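Long-range contacts in 373aa long hypothetical citrate synthase (PDB 1VGP), which is probably a citrate synthase, a largely helical protein whose assembly holds two copies of the chain: residues A188-A193 with A341-Y346; S194-L199 with E345-N350; F124-A129 with L154-G159. All coordinates share one frame; numbering follows the deposited sequence.

Contact 1. Residues A188-A193 with A341-Y346; sequences ASLVVA and AHIMEY
Leu190 and Ala193 of helix 184-193 pack against Ile343 and Tyr346 of helix 327-346, a helix-helix contact inside the mainly helical citrate synthase fold. The two short axes approach to 9.6 Å and cross at -42°, and the nearest backbone positions are Leu190 and Ile343, with their CA atoms 5.9 Å apart. No hydrogen bond spans the interface; 283 Å² is buried, and all six touching residues are buried.

Leu190 reaches across with one branch. Its CD1 lies 3.7 Å from the backbone N of Ile343 and 3.8 Å from Ile343 CG1, so the methyl rests on the helix backbone itself. The same methyl is 4.1 Å from Tyr346 CB, and its neighbour CG approaches the Tyr346 ring obliquely. The side chains of Leu190 and Ile343 run alongside each other, pointing opposite ways.

The second point of packing is Ala193, whose CB sits 3.7 Å from Ile343 CG2 and almost as near to CG1, so it meets the fork of the isoleucine. Ile343 has CG1 anti to its carbonyl carbon (chi1 -69°), and its CD1 extends to Ser189 CB at 4.2 Å. The side chain of His342 touches through CB, 4.0 Å from Leu190 CD1; its ring leads away, with NE2 hydrogen-bonded to Asp179.

Val191 of this chain packs on Ala188 of the second subunit. Around this pair, helix 199-210 packs on Ala193 and Ile343 through Ser202, strand 11-15 touches Leu190 and Tyr346 through Lys13, and helix 43-52 touches Ala341 and Met344.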
loop_
_atom_site.group_PDB
_atom_site.type_symbol
_atom_site.label_atom_id
_atom_site.label_comp_id
_atom_site.label_asym_id
_atom_site.label_seq_id
_atom_site.Cartn_x
_atom_site.Cartn_y
_atom_site.Cartn_z
ATOM N N ALA A 188 -6.539 0.451 -3.582
ATOM C CA ALA A 188 -5.427 0.643 -2.656
ATOM C C ALA A 188 -4.420 1.609 -3.279
ATOM O O ALA A 188 -3.908 2.501 -2.600
ATOM C CB ALA A 188 -4.757 -0.701 -2.341
ATOM N N SER A 189 -4.156 1.419 -4.572
ATOM C CA SER A 189 -3.338 2.330 -5.376
ATOM C C SER A 189 -3.822 3.766 -5.257
ATOM O O SER A 189 -3.042 4.679 -4.992
ATOM C CB SER A 189 -3.420 1.937 -6.853
ATOM O OG SER A 189 -2.322 1.135 -7.203
ATOM N N LEU A 190 -5.121 3.940 -5.489
ATOM C CA LEU A 190 -5.734 5.250 -5.556
ATOM C C LEU A 190 -5.685 5.943 -4.186
ATOM O O LEU A 190 -5.485 7.161 -4.101
ATOM C CB LEU A 190 -7.184 5.113 -6.033
ATOM C CG LEU A 190 -7.536 5.418 -7.492
ATOM C CD1 LEU A 190 -6.292 5.467 -8.376
ATOM C CD2 LEU A 190 -8.520 4.354 -7.987
ATOM N N VAL A 191 -5.861 5.173 -3.120
ATOM C CA VAL A 191 -5.796 5.745 -1.793
ATOM C C VAL A 191 -4.424 6.366 -1.556
ATOM O O VAL A 191 -4.311 7.502 -1.084
ATOM C CB VAL A 191 -6.058 4.689 -0.703
ATOM C CG1 VAL A 191 -5.988 5.350 0.678
ATOM C CG2 VAL A 191 -7.424 4.017 -0.934
ATOM N N VAL A 192 -3.374 5.623 -1.881
ATOM C CA VAL A 192 -2.028 6.145 -1.716
ATOM C C VAL A 192 -1.801 7.319 -2.678
ATOM O O VAL A 192 -1.280 8.368 -2.285
ATOM C CB VAL A 192 -0.987 5.036 -1.955
ATOM C CG1 VAL A 192 0.411 5.624 -2.015
ATOM C CG2 VAL A 192 -1.078 4.009 -0.829
ATOM N N ALA A 193 -2.209 7.152 -3.931
ATOM C CA ALA A 193 -1.984 8.188 -4.919
ATOM C C ALA A 193 -2.683 9.491 -4.534
ATOM O O ALA A 193 -2.194 10.579 -4.841
ATOM C CB ALA A 193 -2.457 7.725 -6.304
ATOM N N ALA A 341 -2.851 4.162 -15.068
ATOM C CA ALA A 341 -3.902 4.880 -15.787
ATOM C C ALA A 341 -4.892 5.520 -14.826
ATOM O O ALA A 341 -5.209 6.703 -14.944
ATOM C CB ALA A 341 -4.643 3.930 -16.738
ATOM N N HIS A 342 -5.391 4.727 -13.885
ATOM C CA HIS A 342 -6.403 5.201 -12.950
ATOM C C HIS A 342 -5.874 6.332 -12.086
ATOM O O HIS A 342 -6.585 7.316 -11.851
ATOM C CB HIS A 342 -6.893 4.045 -12.068
ATOM C CG HIS A 342 -7.954 3.222 -12.721
ATOM N ND1 HIS A 342 -9.256 3.655 -12.837
ATOM C CD2 HIS A 342 -7.889 2.038 -13.372
ATOM C CE1 HIS A 342 -9.946 2.774 -13.538
ATOM N NE2 HIS A 342 -9.142 1.783 -13.875
ATOM N N ILE A 343 -4.629 6.190 -11.630
ATOM C CA ILE A 343 -3.958 7.223 -10.849
ATOM C C ILE A 343 -3.851 8.514 -11.667
ATOM O O ILE A 343 -4.166 9.604 -11.175
ATOM C CB ILE A 343 -2.549 6.742 -10.428
ATOM C CG1 ILE A 343 -2.679 5.615 -9.402
ATOM C CG2 ILE A 343 -1.735 7.899 -9.878
ATOM C CD1 ILE A 343 -1.379 4.892 -9.091
ATOM N N MET A 344 -3.415 8.378 -12.918
ATOM C CA MET A 344 -3.359 9.515 -13.828
ATOM C C MET A 344 -4.731 10.175 -13.914
ATOM O O MET A 344 -4.854 11.395 -13.805
ATOM C CB MET A 344 -2.910 9.064 -15.216
ATOM C CG MET A 344 -1.419 9.219 -15.474
ATOM S SD MET A 344 -0.824 8.243 -16.888
ATOM C CE MET A 344 -1.272 9.274 -18.246
ATOM N N GLU A 345 -5.762 9.360 -14.098
ATOM C CA GLU A 345 -7.119 9.857 -14.252
ATOM C C GLU A 345 -7.652 10.462 -12.952
ATOM O O GLU A 345 -8.325 11.487 -12.973
ATOM C CB GLU A 345 -8.038 8.720 -14.696
ATOM C CG GLU A 345 -9.472 9.140 -14.916
ATOM C CD GLU A 345 -10.350 7.991 -15.352
ATOM O OE1 GLU A 345 -10.554 7.060 -14.537
ATOM O OE2 GLU A 345 -10.835 8.013 -16.512
ATOM N N TYR A 346 -7.352 9.822 -11.828
ATOM C CA TYR A 346 -7.899 10.244 -10.549
ATOM C C TYR A 346 -7.328 11.586 -10.107
ATOM O O TYR A 346 -8.030 12.399 -9.500
ATOM C CB TYR A 346 -7.615 9.192 -9.471
ATOM C CG TYR A 346 -8.292 9.487 -8.162
ATOM C CD1 TYR A 346 -9.594 9.055 -7.925
ATOM C CD2 TYR A 346 -7.649 10.241 -7.172
ATOM C CE1 TYR A 346 -10.247 9.367 -6.734
ATOM C CE2 TYR A 346 -8.291 10.561 -5.980
ATOM C CZ TYR A 346 -9.595 10.123 -5.766
ATOM O OH TYR A 346 -10.258 10.445 -4.598
#

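Contact 2. Residues S194-L199 with E345-N350; sequences STFSDL and EYIKDN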
loop_
_atom_site.group_PDB
_atom_site.type_symbol
_atom_site.label_atom_id
_atom_site.label_comp_id
_atom_site.label_asym_id
_atom_site.label_seq_id
_atom_site.Cartn_x
_atom_site.Cartn_y
_atom_site.Cartn_z
ATOM N N SER A 194 -3.819 9.391 -3.852
ATOM C CA SER A 194 -4.636 10.572 -3.599
ATOM C C SER A 194 -4.023 11.446 -2.519
ATOM O O SER A 194 -4.512 12.541 -2.247
ATOM C CB SER A 194 -6.051 10.176 -3.181
ATOM O OG SER A 194 -6.063 9.725 -1.842
ATOM N N THR A 195 -2.950 10.964 -1.900
ATOM C CA THR A 195 -2.183 11.786 -0.964
ATOM C C THR A 195 -0.973 12.371 -1.681
ATOM O O THR A 195 -0.159 13.070 -1.078
ATOM C CB THR A 195 -1.685 10.967 0.237
ATOM O OG1 THR A 195 -0.588 10.148 -0.176
ATOM C CG2 THR A 195 -2.789 10.088 0.773
ATOM N N PHE A 196 -0.871 12.069 -2.973
ATOM C CA PHE A 196 0.225 12.529 -3.815
ATOM C C PHE A 196 1.572 11.991 -3.384
ATOM O O PHE A 196 2.610 12.549 -3.738
ATOM C CB PHE A 196 0.274 14.061 -3.874
ATOM C CG PHE A 196 -0.676 14.650 -4.872
ATOM C CD1 PHE A 196 -0.753 16.024 -5.061
ATOM C CD2 PHE A 196 -1.520 13.823 -5.621
ATOM C CE1 PHE A 196 -1.656 16.573 -5.980
ATOM C CE2 PHE A 196 -2.432 14.359 -6.548
ATOM C CZ PHE A 196 -2.498 15.736 -6.725
ATOM N N SER A 197 1.551 10.894 -2.634
ATOM C CA SER A 197 2.739 10.064 -2.478
ATOM C C SER A 197 3.254 9.673 -3.859
ATOM O O SER A 197 2.549 9.819 -4.864
ATOM C CB SER A 197 2.401 8.812 -1.674
ATOM O OG SER A 197 3.575 8.183 -1.211
ATOM N N ASP A 198 4.486 9.184 -3.917
ATOM C CA ASP A 198 5.116 8.887 -5.202
ATOM C C ASP A 198 4.501 7.666 -5.870
ATOM O O ASP A 198 3.920 6.796 -5.213
ATOM C CB ASP A 198 6.597 8.630 -5.004
ATOM C CG ASP A 198 6.852 7.379 -4.198
ATOM O OD1 ASP A 198 6.657 7.423 -2.956
ATOM O OD2 ASP A 198 7.234 6.356 -4.806
ATOM N N LEU A 199 4.671 7.591 -7.182
ATOM C CA LEU A 199 4.114 6.502 -7.966
ATOM C C LEU A 199 4.511 5.139 -7.424
ATOM O O LEU A 199 3.687 4.234 -7.364
ATOM C CB LEU A 199 4.555 6.621 -9.424
ATOM C CG LEU A 199 3.785 5.722 -10.392
ATOM C CD1 LEU A 199 2.299 5.985 -10.261
ATOM C CD2 LEU A 199 4.253 5.989 -11.818
ATOM N N GLU A 345 -5.762 9.360 -14.098
ATOM C CA GLU A 345 -7.119 9.857 -14.252
ATOM C C GLU A 345 -7.652 10.462 -12.952
ATOM O O GLU A 345 -8.325 11.487 -12.973
ATOM C CB GLU A 345 -8.038 8.720 -14.696
ATOM C CG GLU A 345 -9.472 9.140 -14.916
ATOM C CD GLU A 345 -10.350 7.991 -15.352
ATOM O OE1 GLU A 345 -10.554 7.060 -14.537
ATOM O OE2 GLU A 345 -10.835 8.013 -16.512
ATOM N N TYR A 346 -7.352 9.822 -11.828
ATOM C CA TYR A 346 -7.899 10.244 -10.549
ATOM C C TYR A 346 -7.328 11.586 -10.107
ATOM O O TYR A 346 -8.030 12.399 -9.500
ATOM C CB TYR A 346 -7.615 9.192 -9.471
ATOM C CG TYR A 346 -8.292 9.487 -8.162
ATOM C CD1 TYR A 346 -9.594 9.055 -7.925
ATOM C CD2 TYR A 346 -7.649 10.241 -7.172
ATOM C CE1 TYR A 346 -10.247 9.367 -6.734
ATOM C CE2 TYR A 346 -8.291 10.561 -5.980
ATOM C CZ TYR A 346 -9.595 10.123 -5.766
ATOM O OH TYR A 346 -10.258 10.445 -4.598
ATOM N N ILE A 347 -6.054 11.832 -10.398
ATOM C CA ILE A 347 -5.400 13.023 -9.852
ATOM C C ILE A 347 -5.492 14.271 -10.737
ATOM O O ILE A 347 -4.871 15.282 -10.424
ATOM C CB ILE A 347 -3.896 12.767 -9.525
ATOM C CG1 ILE A 347 -3.120 12.408 -10.794
ATOM C CG2 ILE A 347 -3.770 11.671 -8.491
ATOM C CD1 ILE A 347 -1.637 12.263 -10.562
ATOM N N LYS A 348 -6.262 14.227 -11.818
ATOM C CA LYS A 348 -6.528 15.452 -12.522
ATOM C C LYS A 348 -7.353 16.353 -11.604
ATOM O O LYS A 348 -7.049 17.529 -11.448
ATOM C CB LYS A 348 -7.248 15.180 -13.862
ATOM C CG LYS A 348 -6.262 14.756 -14.964
ATOM C CD LYS A 348 -6.842 14.799 -16.377
ATOM C CE LYS A 348 -7.437 13.452 -16.780
ATOM N NZ LYS A 348 -8.561 13.031 -15.876
ATOM N N ASP A 349 -8.359 15.776 -10.953
ATOM C CA ASP A 349 -9.098 16.458 -9.879
ATOM C C ASP A 349 -8.856 15.745 -8.573
ATOM O O ASP A 349 -9.771 15.098 -8.074
ATOM C CB ASP A 349 -10.598 16.379 -10.138
ATOM C CG ASP A 349 -11.196 17.698 -10.484
ATOM O OD1 ASP A 349 -11.000 18.111 -11.648
ATOM O OD2 ASP A 349 -11.852 18.301 -9.613
ATOM N N ASN A 350 -7.661 15.820 -8.004
ATOM C CA ASN A 350 -7.434 14.948 -6.864
ATOM C C ASN A 350 -8.357 15.283 -5.697
ATOM O O ASN A 350 -8.676 16.442 -5.444
ATOM C CB ASN A 350 -5.986 14.994 -6.386
ATOM C CG ASN A 350 -5.705 13.946 -5.340
ATOM O OD1 ASN A 350 -5.885 12.755 -5.585
ATOM N ND2 ASN A 350 -5.282 14.377 -4.163
#
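Ser194 and Asn350 are joined by one hydrogen bond, where the Schellman turn after helix 184-193 meets the chain leaving helix 327-346. Asn350 ND2 donates to Ser194 O at 2.8 Å with an N-H...O angle of 171°. The acceptor lies in the plane of the Asn350 amide, whereas the donor stands above the Ser194 carbonyl plane. Asn350 CG is anti to its backbone N (chi1 -172°), a setting that carries the amide toward Ser194.

Phe196 and Asn350 meet tip to tip, with ND2 over one ring face. Phe196 CE2 comes within 3.5 Å of Asn350 CG, and the ring and amide planes are 27° apart. At the ring edge, in its plane, Ile347 CG2 is 3.6 Å from CE2.

Further out, the backbone leaves the helix at Phe196, which follows helix 184-193 and, with positive phi, closes its last turn in the Schellman motif. Ile347 is likewise the first residue to leave helical angles after its helix. Ser194 OG is bonded to Val191 O and to Ile353 N, and Leu214 of the second subunit packs on both Phe196 and Asn350. Ser194 CB also lies 3.6 Å from Tyr346 CE2.

Contact 3. Residues F124-A129 with L154-G159; sequences FPTIVA and LYMLYG
Met156 and Ala129 meet at the apolar centre of this contact, with Pro125 and Leu157 also taking part, and no hydrogen bond crosses it. Ala129 CB meets Met156 CB at 3.6 Å, where the CA atoms of Ala129 and Leu157 are 5.0 Å apart. Leu157 adds its CD2, 3.9 Å from Ala129 CA.

A second group is made by the thioether end of Met156 against the backbone and side chains of Pro125 and Thr126. With CG anti to the carbonyl carbon (chi1 -59°) and a bend at chi3 (-77°), the chain brings CE to 3.7 Å from Thr126 N and 4.2 Å from Pro125 CB. SD is 4.1 Å from Thr126 CG2, the side chains passing at a slant. The backbone N of Thr126 makes no bond to the preceding turn, where helix 113-135 is kinked at Pro125, so the methyl lies against this kink.

Polar atoms pair elsewhere: Thr126 OG1 is hydrogen-bonded to Arg72 O, and Leu157 O accepts from Arg133 NH1. The short axes lie 9.1 Å apart and 16° from parallel. This is a nearly parallel pairing of helices 113-135 and 149-158, within the helical bundle of the citrate synthase fold.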
loop_
_atom_site.group_PDB
_atom_site.type_symbol
_atom_site.label_atom_id
_atom_site.label_comp_id
_atom_site.label_asym_id
_atom_site.label_seq_id
_atom_site.Cartn_x
_atom_site.Cartn_y
_atom_site.Cartn_z
ATOM N N PHE A 124 8.576 -4.443 -14.731
ATOM C CA PHE A 124 7.890 -5.534 -14.039
ATOM C C PHE A 124 8.307 -6.871 -14.626
ATOM O O PHE A 124 8.738 -7.769 -13.909
ATOM C CB PHE A 124 6.368 -5.377 -14.135
ATOM C CG PHE A 124 5.750 -4.683 -12.949
ATOM C CD1 PHE A 124 4.942 -5.383 -12.063
ATOM C CD2 PHE A 124 5.981 -3.329 -12.719
ATOM C CE1 PHE A 124 4.368 -4.742 -10.965
ATOM C CE2 PHE A 124 5.411 -2.680 -11.623
ATOM C CZ PHE A 124 4.604 -3.388 -10.743
ATOM N N PRO A 125 8.201 -7.019 -15.954
ATOM C CA PRO A 125 8.587 -8.306 -16.544
ATOM C C PRO A 125 10.047 -8.693 -16.266
ATOM O O PRO A 125 10.351 -9.869 -16.042
ATOM C CB PRO A 125 8.277 -8.127 -18.036
ATOM C CG PRO A 125 8.198 -6.642 -18.243
ATOM C CD PRO A 125 7.664 -6.087 -16.965
ATOM N N THR A 126 10.935 -7.697 -16.252
ATOM C CA THR A 126 12.348 -7.907 -15.939
ATOM C C THR A 126 12.538 -8.407 -14.513
ATOM O O THR A 126 13.335 -9.314 -14.270
ATOM C CB THR A 126 13.174 -6.609 -16.103
ATOM O OG1 THR A 126 12.740 -5.890 -17.261
ATOM C CG2 THR A 126 14.634 -6.928 -16.263
ATOM N N ILE A 127 11.815 -7.809 -13.567
ATOM C CA ILE A 127 11.833 -8.292 -12.183
ATOM C C ILE A 127 11.337 -9.736 -12.138
ATOM O O ILE A 127 11.966 -10.604 -11.538
ATOM C CB ILE A 127 10.919 -7.445 -11.268
ATOM C CG1 ILE A 127 11.417 -5.996 -11.220
ATOM C CG2 ILE A 127 10.876 -8.046 -9.872
ATOM C CD1 ILE A 127 10.499 -5.060 -10.454
ATOM N N VAL A 128 10.205 -9.986 -12.787
ATOM C CA VAL A 128 9.572 -11.286 -12.694
ATOM C C VAL A 128 10.452 -12.367 -13.330
ATOM O O VAL A 128 10.775 -13.371 -12.690
ATOM C CB VAL A 128 8.172 -11.262 -13.360
ATOM C CG1 VAL A 128 7.512 -12.633 -13.275
ATOM C CG2 VAL A 128 7.298 -10.228 -12.666
ATOM N N ALA A 129 10.858 -12.160 -14.579
ATOM C CA ALA A 129 11.655 -13.169 -15.276
ATOM C C ALA A 129 12.988 -13.431 -14.562
ATOM O O ALA A 129 13.404 -14.585 -14.409
ATOM C CB ALA A 129 11.909 -12.736 -16.724
ATOM N N LEU A 154 8.978 -13.433 -22.511
ATOM C CA LEU A 154 9.240 -14.863 -22.643
ATOM C C LEU A 154 10.720 -15.123 -22.922
ATOM O O LEU A 154 11.297 -16.109 -22.442
ATOM C CB LEU A 154 8.386 -15.450 -23.767
ATOM C CG LEU A 154 6.875 -15.397 -23.551
ATOM C CD1 LEU A 154 6.184 -16.269 -24.597
ATOM C CD2 LEU A 154 6.536 -15.866 -22.139
ATOM N N TYR A 155 11.327 -14.227 -23.695
ATOM C CA TYR A 155 12.759 -14.280 -23.935
ATOM C C TYR A 155 13.555 -14.354 -22.633
ATOM O O TYR A 155 14.387 -15.254 -22.458
ATOM C CB TYR A 155 13.213 -13.058 -24.737
ATOM C CG TYR A 155 14.720 -12.905 -24.779
ATOM C CD1 TYR A 155 15.538 -13.963 -25.189
ATOM C CD2 TYR A 155 15.329 -11.715 -24.385
ATOM C CE1 TYR A 155 16.924 -13.836 -25.201
ATOM C CE2 TYR A 155 16.714 -11.577 -24.393
ATOM C CZ TYR A 155 17.506 -12.638 -24.801
ATOM O OH TYR A 155 18.872 -12.499 -24.806
ATOM N N MET A 156 13.306 -13.402 -21.732
ATOM C CA MET A 156 14.064 -13.317 -20.487
ATOM C C MET A 156 13.749 -14.491 -19.572
ATOM O O MET A 156 14.455 -14.732 -18.604
ATOM C CB MET A 156 13.762 -12.011 -19.750
ATOM C CG MET A 156 14.078 -10.751 -20.527
ATOM S SD MET A 156 13.862 -9.277 -19.501
ATOM C CE MET A 156 12.080 -9.097 -19.496
ATOM N N LEU A 157 12.684 -15.219 -19.878
ATOM C CA LEU A 157 12.318 -16.379 -19.080
ATOM C C LEU A 157 13.036 -17.602 -19.617
ATOM O O LEU A 157 13.661 -18.350 -18.858
ATOM C CB LEU A 157 10.794 -16.596 -19.113
ATOM C CG LEU A 157 10.128 -17.237 -17.898
ATOM C CD1 LEU A 157 10.349 -18.726 -17.938
ATOM C CD2 LEU A 157 10.701 -16.665 -16.611
ATOM N N TYR A 158 12.959 -17.801 -20.934
ATOM C CA TYR A 158 13.543 -18.992 -21.566
ATOM C C TYR A 158 15.057 -18.841 -21.820
ATOM O O TYR A 158 15.796 -19.825 -21.818
ATOM C CB TYR A 158 12.866 -19.290 -22.910
ATOM C CG TYR A 158 11.348 -19.323 -22.960
ATOM C CD1 TYR A 158 10.578 -19.737 -21.873
ATOM C CD2 TYR A 158 10.687 -19.007 -24.155
ATOM C CE1 TYR A 158 9.184 -19.836 -21.979
ATOM C CE2 TYR A 158 9.308 -19.102 -24.272
ATOM C CZ TYR A 158 8.556 -19.520 -23.183
ATOM O OH TYR A 158 7.184 -19.620 -23.312
ATOM N N GLY A 159 15.508 -17.617 -22.070
ATOM C CA GLY A 159 16.865 -17.441 -22.547
ATOM C C GLY A 159 16.962 -17.437 -24.062
ATOM O O GLY A 159 17.963 -16.998 -24.625
#

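How the contacts relate
Contact 3 closes first along the chain; its segments, on helices 113-135 and 149-158, are separated by 24 residues. Contacts 1 and 2 follow, and each brings together parts of the chain more than 140 residues apart. Those two are neighbours, with centres 6 Å apart: they share Glu345 and Tyr346 on helix 327-346, and contact 2 continues past the ends of the two helices that contact 1 packs together. Both also touch the second subunit, so this region combines intrachain packing with dimer contacts. Contact 3 is separate, its centre about 27 Å from that of contact 1 and about 30 Å from that of contact 2, and no other chain touches its segments.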